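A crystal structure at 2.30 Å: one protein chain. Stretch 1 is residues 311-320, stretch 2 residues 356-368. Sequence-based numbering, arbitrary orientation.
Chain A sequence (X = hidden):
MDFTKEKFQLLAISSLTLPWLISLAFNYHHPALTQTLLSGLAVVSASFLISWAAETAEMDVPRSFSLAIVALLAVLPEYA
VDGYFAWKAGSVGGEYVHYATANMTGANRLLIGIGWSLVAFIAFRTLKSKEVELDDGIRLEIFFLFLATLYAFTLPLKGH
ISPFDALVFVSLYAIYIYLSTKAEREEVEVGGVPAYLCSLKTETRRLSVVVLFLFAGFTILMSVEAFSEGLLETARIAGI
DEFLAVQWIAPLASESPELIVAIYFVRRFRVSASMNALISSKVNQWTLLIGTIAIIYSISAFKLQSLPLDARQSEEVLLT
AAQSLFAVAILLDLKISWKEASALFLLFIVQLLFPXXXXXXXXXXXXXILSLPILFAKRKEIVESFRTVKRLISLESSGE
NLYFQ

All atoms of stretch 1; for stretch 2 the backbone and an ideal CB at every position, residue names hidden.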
# COMPACT_ATOMS: atom_id res chain seq x y z
N ALA A 311 -19.51 -14.63 -2.73
CA ALA A 311 -19.52 -14.95 -1.31
C ALA A 311 -18.13 -14.83 -0.70
O ALA A 311 -17.94 -14.17 0.32
CB ALA A 311 -20.09 -16.35 -1.08
N ARG A 312 -17.15 -15.47 -1.34
CA ARG A 312 -15.76 -15.44 -0.87
C ARG A 312 -15.20 -14.02 -0.75
O ARG A 312 -14.72 -13.62 0.31
CB ARG A 312 -14.87 -16.29 -1.79
CG ARG A 312 -13.38 -16.19 -1.49
CD ARG A 312 -13.04 -16.73 -0.11
NE ARG A 312 -11.63 -16.54 0.23
CZ ARG A 312 -10.66 -17.40 -0.08
NH1 ARG A 312 -10.94 -18.51 -0.75
NH2 ARG A 312 -9.41 -17.15 0.28
N GLN A 313 -15.27 -13.25 -1.84
CA GLN A 313 -14.68 -11.91 -1.86
C GLN A 313 -15.38 -10.93 -0.91
O GLN A 313 -14.74 -10.03 -0.36
CB GLN A 313 -14.62 -11.35 -3.28
CG GLN A 313 -13.72 -12.16 -4.21
CD GLN A 313 -12.41 -12.54 -3.56
OE1 GLN A 313 -11.64 -11.68 -3.12
NE2 GLN A 313 -12.14 -13.84 -3.47
N SER A 314 -16.69 -11.11 -0.72
CA SER A 314 -17.44 -10.29 0.22
C SER A 314 -16.95 -10.52 1.65
O SER A 314 -16.82 -9.58 2.43
CB SER A 314 -18.94 -10.59 0.13
OG SER A 314 -19.44 -10.31 -1.16
N GLU A 315 -16.67 -11.78 1.97
CA GLU A 315 -16.11 -12.13 3.27
C GLU A 315 -14.73 -11.51 3.42
O GLU A 315 -14.37 -11.05 4.50
CB GLU A 315 -16.04 -13.65 3.43
CG GLU A 315 -17.39 -14.34 3.44
CD GLU A 315 -17.32 -15.79 2.99
OE1 GLU A 315 -16.20 -16.31 2.82
OE2 GLU A 315 -18.39 -16.41 2.81
N GLU A 316 -13.95 -11.51 2.34
CA GLU A 316 -12.61 -10.94 2.36
C GLU A 316 -12.65 -9.44 2.63
O GLU A 316 -11.84 -8.93 3.41
CB GLU A 316 -11.87 -11.22 1.04
CG GLU A 316 -11.56 -12.68 0.79
CD GLU A 316 -10.56 -13.26 1.77
OE1 GLU A 316 -10.54 -14.50 1.94
OE2 GLU A 316 -9.77 -12.48 2.36
N VAL A 317 -13.59 -8.76 1.99
CA VAL A 317 -13.74 -7.32 2.17
C VAL A 317 -14.21 -7.02 3.59
O VAL A 317 -13.70 -6.10 4.24
CB VAL A 317 -14.73 -6.72 1.15
CG1 VAL A 317 -15.11 -5.29 1.52
CG2 VAL A 317 -14.15 -6.78 -0.25
N LEU A 318 -15.17 -7.81 4.07
CA LEU A 318 -15.68 -7.68 5.44
C LEU A 318 -14.55 -7.89 6.45
O LEU A 318 -14.42 -7.13 7.42
CB LEU A 318 -16.81 -8.69 5.67
CG LEU A 318 -17.30 -8.89 7.11
CD1 LEU A 318 -17.84 -7.59 7.68
CD2 LEU A 318 -18.37 -9.98 7.15
N LEU A 319 -13.74 -8.92 6.22
CA LEU A 319 -12.61 -9.23 7.09
C LEU A 319 -11.63 -8.07 7.08
O LEU A 319 -11.10 -7.68 8.12
CB LEU A 319 -11.91 -10.50 6.59
CG LEU A 319 -11.24 -11.47 7.58
CD1 LEU A 319 -10.43 -12.51 6.81
CD2 LEU A 319 -10.36 -10.77 8.60
N THR A 320 -11.38 -7.52 5.89
CA THR A 320 -10.44 -6.42 5.73
C THR A 320 -10.95 -5.16 6.41
O THR A 320 -10.19 -4.43 7.05
CB THR A 320 -10.18 -6.11 4.25
OG1 THR A 320 -9.84 -7.33 3.56
CG2 THR A 320 -9.03 -5.12 4.10
N UNK A 356 -10.76 -21.13 5.77
CA UNK A 356 -12.15 -21.51 5.92
C UNK A 356 -13.10 -20.36 6.19
O UNK A 356 -12.70 -19.33 6.73
CB UNK A 356 -12.27 -22.53 7.05
N UNK A 357 -14.36 -20.54 5.81
CA UNK A 357 -15.38 -19.52 5.98
C UNK A 357 -15.65 -19.25 7.46
O UNK A 357 -15.92 -18.11 7.85
CB UNK A 357 -16.67 -19.94 5.27
N UNK A 358 -15.58 -20.30 8.27
CA UNK A 358 -15.81 -20.19 9.71
C UNK A 358 -14.83 -19.22 10.35
O UNK A 358 -15.21 -18.37 11.15
CB UNK A 358 -15.70 -21.56 10.38
N UNK A 359 -13.55 -19.36 9.99
CA UNK A 359 -12.50 -18.53 10.56
C UNK A 359 -12.59 -17.07 10.11
O UNK A 359 -12.35 -16.16 10.90
CB UNK A 359 -11.13 -19.10 10.18
N UNK A 360 -12.96 -16.85 8.86
CA UNK A 360 -13.12 -15.50 8.34
C UNK A 360 -14.17 -14.73 9.14
O UNK A 360 -13.98 -13.56 9.47
CB UNK A 360 -13.51 -15.54 6.86
N UNK A 361 -15.27 -15.40 9.47
CA UNK A 361 -16.32 -14.77 10.27
C UNK A 361 -15.92 -14.61 11.73
O UNK A 361 -16.24 -13.60 12.36
CB UNK A 361 -17.61 -15.59 10.18
N UNK A 362 -15.23 -15.61 12.27
CA UNK A 362 -14.78 -15.56 13.66
C UNK A 362 -13.80 -14.40 13.88
O UNK A 362 -13.98 -13.61 14.80
CB UNK A 362 -14.13 -16.89 14.05
N UNK A 363 -12.79 -14.32 13.02
CA UNK A 363 -11.79 -13.26 13.12
C UNK A 363 -12.41 -11.89 12.85
O UNK A 363 -12.04 -10.90 13.49
CB UNK A 363 -10.64 -13.52 12.14
N UNK A 364 -13.36 -11.83 11.92
CA UNK A 364 -14.10 -10.60 11.67
C UNK A 364 -14.81 -10.14 12.93
O UNK A 364 -14.72 -8.97 13.32
CB UNK A 364 -15.11 -10.80 10.54
N UNK A 365 -15.52 -11.07 13.58
CA UNK A 365 -16.23 -10.77 14.82
C UNK A 365 -15.29 -10.30 15.91
O UNK A 365 -15.59 -9.35 16.64
CB UNK A 365 -17.00 -12.00 15.30
N UNK A 366 -14.13 -10.95 16.03
CA UNK A 366 -13.15 -10.60 17.05
C UNK A 366 -12.58 -9.19 16.84
O UNK A 366 -12.49 -8.41 17.78
CB UNK A 366 -12.02 -11.63 17.05
N UNK A 367 -12.22 -8.87 15.60
CA UNK A 367 -11.75 -7.54 15.24
C UNK A 367 -12.75 -6.48 15.69
O UNK A 367 -12.39 -5.51 16.36
CB UNK A 367 -11.51 -7.44 13.73
N UNK A 368 -14.01 -6.68 15.31
CA UNK A 368 -15.07 -5.73 15.61
C UNK A 368 -15.34 -5.63 17.11
O UNK A 368 -15.43 -4.53 17.66
CB UNK A 368 -16.35 -6.13 14.87

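Two helices run in roughly the same direction, 24° apart, their axes 9.2 Å apart at the closest.

Position 356 has phi 130° and psi 154°. Positive phi favours glycine; Gly356 takes the N-cap place.

At 357 the CB points sideways, its ideal position 4.4 Å from Glu315 OE1. A donor, a small residue or a compact apolar one could fit. Val357 brings CG1 to 3.4 Å from Glu315 OE2.

Positions 358 and 359 find nothing of stretch 1 near the CB and are free: Glu358 and Val359.

Position 360 points toward stretch 1, where Leu319 CD1 lies 4.3 Å from the ideal CB and the carboxylates of Glu315 and Glu316 wait beyond. A long cation suits best, lysine or arginine. Arg360 fills a hole among Arg312, Glu315, Glu316 and Leu319. Its NH1 gives Glu315 OE1 a weak hydrogen bond within a salt bridge at 3.0 Å, and its NE forms a longer salt bridge to Glu316 OE1 at 3.5 Å. Arg312 NE, itself bridged to Glu316 OE1 at 2.9 Å, lies over one face of the guanidinium, 3.2 Å from Arg360 NH2. Two donors meet there without a hydrogen bond, and Glu316 OE1 supplies negative charge to both arginines.

At 361 the CB points away, so only a long side chain could return to Glu315 and Leu318. Tyr361 does: its CE1 lies 4.1 Å from Leu318 CD2, and a water joins its OH, at 2.5 Å, to Glu315 OE2, at 2.7 Å.

At 363 the CB points sideways, 4.5 Å from Leu319 CD2; many apolar residues would do. Ile363 puts CG2 4.2 Å from that CD2.

Position 364 points toward stretch 1 where the backbones close in, its CA 5.0 Å from Leu319 CA. With Leu318 CG and Leu319 CA each 4.5 Å from the ideal CB, alanine, serine or glycine fit naturally. Ser364 OG hydrogen-bonds Arg360 O at 2.6 Å and lies 3.4 Å from Leu319 CA.

Positions 362, 365 and 366 are out of reach: Ile362, Ala365 and Ile366.

At 367 the CB points toward stretch 1 but has nothing within 5.5 Å, leaving room for a large apolar or aromatic side chain. Tyr367 meets Leu319 CD2 with its ring edge, CE2 at 3.6 Å.

At 368 the CB points sideways, clear of stretch 1, so many side chains would do; Ile368 reaches back, its CD1 5.0 Å from Leu318 CD1.

Stretch 2 (356-368) GVEVRYIISAIYI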
# COMPACT_ATOMS: atom_id res chain seq x y z
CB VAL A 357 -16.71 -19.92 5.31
CG1 VAL A 357 -17.64 -18.72 5.22
CG2 VAL A 357 -16.45 -20.50 3.93
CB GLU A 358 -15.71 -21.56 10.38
CG GLU A 358 -16.63 -22.63 9.80
CD GLU A 358 -16.01 -23.37 8.62
OE1 GLU A 358 -14.91 -22.99 8.17
OE2 GLU A 358 -16.63 -24.34 8.14
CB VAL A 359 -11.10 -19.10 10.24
CG1 VAL A 359 -10.01 -18.20 10.79
CG2 VAL A 359 -10.98 -20.50 10.83
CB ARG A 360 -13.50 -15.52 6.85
CG ARG A 360 -12.49 -16.23 5.96
CD ARG A 360 -12.88 -16.12 4.49
NE ARG A 360 -12.17 -17.09 3.66
CZ ARG A 360 -12.75 -18.13 3.06
NH1 ARG A 360 -14.05 -18.33 3.19
NH2 ARG A 360 -12.02 -18.96 2.33
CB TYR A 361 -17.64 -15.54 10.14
CG TYR A 361 -18.43 -15.20 8.90
CD1 TYR A 361 -19.22 -14.06 8.86
CD2 TYR A 361 -18.39 -16.01 7.78
CE1 TYR A 361 -19.95 -13.73 7.73
CE2 TYR A 361 -19.12 -15.70 6.64
CZ TYR A 361 -19.90 -14.56 6.62
OH TYR A 361 -20.62 -14.25 5.50
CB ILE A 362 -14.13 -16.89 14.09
CG1 ILE A 362 -15.19 -17.97 14.29
CG2 ILE A 362 -13.34 -16.70 15.39
CD1 ILE A 362 -14.63 -19.34 14.60
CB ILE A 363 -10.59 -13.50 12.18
CG1 ILE A 363 -9.97 -14.87 12.45
CG2 ILE A 363 -9.54 -12.42 12.35
CD1 ILE A 363 -9.42 -15.02 13.85
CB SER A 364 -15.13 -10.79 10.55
OG SER A 364 -14.51 -11.03 9.30
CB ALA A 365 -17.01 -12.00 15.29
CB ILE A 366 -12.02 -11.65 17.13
CG1 ILE A 366 -12.58 -12.99 17.59
CG2 ILE A 366 -10.92 -11.19 18.08
CD1 ILE A 366 -11.54 -14.07 17.80
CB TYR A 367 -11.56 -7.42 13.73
CG TYR A 367 -10.25 -7.94 13.20
CD1 TYR A 367 -9.06 -7.73 13.89
CD2 TYR A 367 -10.19 -8.62 12.00
CE1 TYR A 367 -7.86 -8.20 13.40
CE2 TYR A 367 -9.00 -9.09 11.50
CZ TYR A 367 -7.83 -8.88 12.20
OH TYR A 367 -6.65 -9.36 11.69
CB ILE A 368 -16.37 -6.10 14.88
CG1 ILE A 368 -16.17 -6.02 13.36
CG2 ILE A 368 -17.51 -5.18 15.30
CD1 ILE A 368 -17.37 -6.47 12.55
O HOH W 1 -20.80 -15.33 3.25
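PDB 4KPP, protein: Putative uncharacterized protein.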